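Local coordinates for protein Syntaxin1 (Monosiga brevicollis, PDB 2XHE) that probably acts as a SNAP receptor, a syntaxin-type SNARE that binds other SNAREs in membrane fusion, at residues Q158-K162 with L222-L226. Sequence-based numbering, arbitrary orientation.
Sequences QAENK and LERSL
The Ser225 hydroxyl donates a hydrogen bond to the amide oxygen of Gln158, OG to OE1 being 3.2 Å, and meets it in the carbonyl plane on a lone pair, with a C=O...OG angle of 119°. A bend at chi2 (-64°) folds the Gln158 chain so that its amide reaches this serine, while NE2 on the other branch bonds to His71 of helix 44-72. A glutamine suits such a buried place because one flat group accepts on one side and donates on the other; an alanine here would probably leave the Ser225 hydroxyl and His71 NE2 without their mate and open a gap beside Leu222. A second polar link, a salt bridge, joins Lys162 NZ to Glu223 OE2 at 3.2 Å, though as a hydrogen bond it is weak. Both residues are partly exposed, a fitting setting for charges, and the long lysine chain, extended beyond CG, reaches across to helix 214-237.

The two segments run nearly antiparallel, at 151° with axes 9.8 Å apart, in a bundle where helix 214-237, from the T-SNARE coiled-coil homology region, packs on helix 131-171 of the N-terminal syntaxin region. This is consistent with the closed syntaxin conformation, in which the Habc three-helix bundle holds part of the SNARE motif.

Between the polar links lie two leucines, one turn apart. Leu222 spreads its two methyls along one face of the other helix: CD1 sits 3.5 Å from Lys162 CB, and CD2 comes against the Gln158 amide, the Gln158 and Leu222 side chains crossing at about a right angle. Leu226 sets CD2 3.9 Å from Ala159 CB, whose small methyl lets the branched chain come close to the backbone, while Leu226 CD1 rests on the aliphatic CD of Lys162.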
ATOM      1  N   GLN B 158      18.235 -15.905  21.842  1.00109.88           N
ATOM      2  CA  GLN B 158      18.999 -15.850  23.093  1.00107.85           C
ATOM      3  C   GLN B 158      18.095 -15.813  24.327  1.00108.61           C
ATOM      4  O   GLN B 158      18.161 -16.695  25.180  1.00118.88           O
ATOM      5  CB  GLN B 158      19.974 -14.665  23.104  1.00 99.58           C
ATOM      6  CG  GLN B 158      21.136 -14.796  22.112  1.00100.71           C
ATOM      7  CD  GLN B 158      22.075 -15.971  22.414  1.00 99.33           C
ATOM      8  OE1 GLN B 158      23.163 -15.790  22.960  1.00 99.10           O
ATOM      9  NE2 GLN B 158      21.656 -17.174  22.043  1.00 93.17           N
ATOM     10  N   ALA B 159      17.253 -14.794  24.422  1.00106.85           N
ATOM     11  CA  ALA B 159      16.299 -14.708  25.522  1.00108.65           C
ATOM     12  C   ALA B 159      15.340 -15.900  25.554  1.00114.35           C
ATOM     13  O   ALA B 159      14.974 -16.373  26.625  1.00112.93           O
ATOM     14  CB  ALA B 159      15.526 -13.412  25.445  1.00100.71           C
ATOM     15  N   GLU B 160      14.935 -16.371  24.377  1.00125.27           N
ATOM     16  CA  GLU B 160      14.068 -17.544  24.256  1.00136.06           C
ATOM     17  C   GLU B 160      14.692 -18.753  24.935  1.00137.86           C
ATOM     18  O   GLU B 160      14.018 -19.481  25.665  1.00138.41           O
ATOM     19  CB  GLU B 160      13.803 -17.859  22.779  1.00148.99           C
ATOM     20  CG  GLU B 160      13.023 -19.141  22.501  1.00161.59           C
ATOM     21  CD  GLU B 160      12.682 -19.310  21.016  1.00174.58           C
ATOM     22  OE1 GLU B 160      12.562 -20.466  20.557  1.00177.62           O
ATOM     23  OE2 GLU B 160      12.536 -18.288  20.305  1.00178.14           O
ATOM     24  N   ASN B 161      15.985 -18.956  24.688  1.00137.27           N
ATOM     25  CA  ASN B 161      16.720 -20.074  25.274  1.00136.49           C
ATOM     26  C   ASN B 161      17.102 -19.839  26.736  1.00134.85           C
ATOM     27  O   ASN B 161      17.129 -20.781  27.522  1.00138.20           O
ATOM     28  CB  ASN B 161      17.962 -20.429  24.436  1.00131.84           C
ATOM     29  CG  ASN B 161      17.678 -21.495  23.377  1.00127.20           C
ATOM     30  OD1 ASN B 161      17.934 -21.293  22.189  1.00131.73           O
ATOM     31  ND2 ASN B 161      17.150 -22.633  23.807  1.00117.89           N
ATOM     32  N   LYS B 162      17.383 -18.589  27.101  1.00125.18           N
ATOM     33  CA  LYS B 162      17.769 -18.269  28.476  1.00121.67           C
ATOM     34  C   LYS B 162      16.613 -18.453  29.457  1.00126.69           C
ATOM     35  O   LYS B 162      16.824 -18.708  30.645  1.00122.21           O
ATOM     36  CB  LYS B 162      18.308 -16.843  28.576  1.00117.56           C
ATOM     37  CG  LYS B 162      18.580 -16.394  30.003  1.00114.07           C
ATOM     38  CD  LYS B 162      18.405 -14.899  30.131  1.00119.23           C
ATOM     39  CE  LYS B 162      17.990 -14.502  31.536  1.00125.44           C
ATOM     40  NZ  LYS B 162      17.302 -13.174  31.532  1.00128.63           N
ATOM     41  N   LEU B 222      24.364 -15.734  27.957  1.00115.31           N
ATOM     42  CA  LEU B 222      23.165 -15.219  27.319  1.00114.24           C
ATOM     43  C   LEU B 222      22.790 -13.836  27.844  1.00122.62           C
ATOM     44  O   LEU B 222      22.064 -13.093  27.186  1.00132.65           O
ATOM     45  CB  LEU B 222      22.005 -16.186  27.544  1.00109.54           C
ATOM     46  CG  LEU B 222      22.287 -17.610  27.082  1.00116.41           C
ATOM     47  CD1 LEU B 222      21.029 -18.445  27.163  1.00122.99           C
ATOM     48  CD2 LEU B 222      22.821 -17.595  25.666  1.00122.85           C
ATOM     49  N   GLU B 223      23.288 -13.494  29.026  1.00120.12           N
ATOM     50  CA  GLU B 223      22.969 -12.215  29.649  1.00124.22           C
ATOM     51  C   GLU B 223      23.832 -11.058  29.149  1.00123.74           C
ATOM     52  O   GLU B 223      23.329  -9.954  28.944  1.00125.71           O
ATOM     53  CB  GLU B 223      23.046 -12.317  31.175  1.00129.72           C
ATOM     54  CG  GLU B 223      21.757 -12.768  31.838  1.00128.06           C
ATOM     55  CD  GLU B 223      20.674 -11.697  31.824  1.00131.82           C
ATOM     56  OE1 GLU B 223      20.660 -10.855  30.895  1.00120.89           O
ATOM     57  OE2 GLU B 223      19.832 -11.702  32.748  1.00141.35           O
ATOM     58  N   ARG B 224      25.129 -11.293  28.970  1.00127.32           N
ATOM     59  CA  ARG B 224      25.980 -10.256  28.394  1.00125.88           C
ATOM     60  C   ARG B 224      25.811 -10.248  26.880  1.00118.84           C
ATOM     61  O   ARG B 224      26.246  -9.323  26.194  1.00117.91           O
ATOM     62  CB  ARG B 224      27.449 -10.391  28.820  1.00126.83           C
ATOM     63  CG  ARG B 224      28.028 -11.788  28.741  1.00139.49           C
ATOM     64  CD  ARG B 224      29.515 -11.765  29.076  1.00149.68           C
ATOM     65  NE  ARG B 224      30.024 -13.091  29.412  1.00155.77           N
ATOM     66  CZ  ARG B 224      29.900 -13.649  30.613  1.00155.39           C
ATOM     67  NH1 ARG B 224      29.278 -12.990  31.582  1.00149.52           N
ATOM     68  NH2 ARG B 224      30.391 -14.861  30.844  1.00154.16           N
ATOM     69  N   SER B 225      25.153 -11.282  26.367  1.00109.90           N
ATOM     70  CA  SER B 225      24.726 -11.279  24.980  1.00106.28           C
ATOM     71  C   SER B 225      23.566 -10.292  24.847  1.00107.59           C
ATOM     72  O   SER B 225      23.644  -9.327  24.089  1.00106.51           O
ATOM     73  CB  SER B 225      24.300 -12.680  24.538  1.00102.58           C
ATOM     74  OG  SER B 225      24.354 -12.802  23.125  1.00109.63           O
ATOM     75  N   LEU B 226      22.497 -10.527  25.605  1.00105.97           N
ATOM     76  CA  LEU B 226      21.345  -9.629  25.616  1.00 96.69           C
ATOM     77  C   LEU B 226      21.750  -8.181  25.902  1.00 94.65           C
ATOM     78  O   LEU B 226      21.145  -7.241  25.385  1.00 95.00           O
ATOM     79  CB  LEU B 226      20.301 -10.108  26.624  1.00 90.00           C
ATOM     80  CG  LEU B 226      19.692 -11.475  26.304  1.00 97.82           C
ATOM     81  CD1 LEU B 226      18.918 -12.009  27.494  1.00 94.54           C
ATOM     82  CD2 LEU B 226      18.807 -11.421  25.063  1.00102.45           C
TER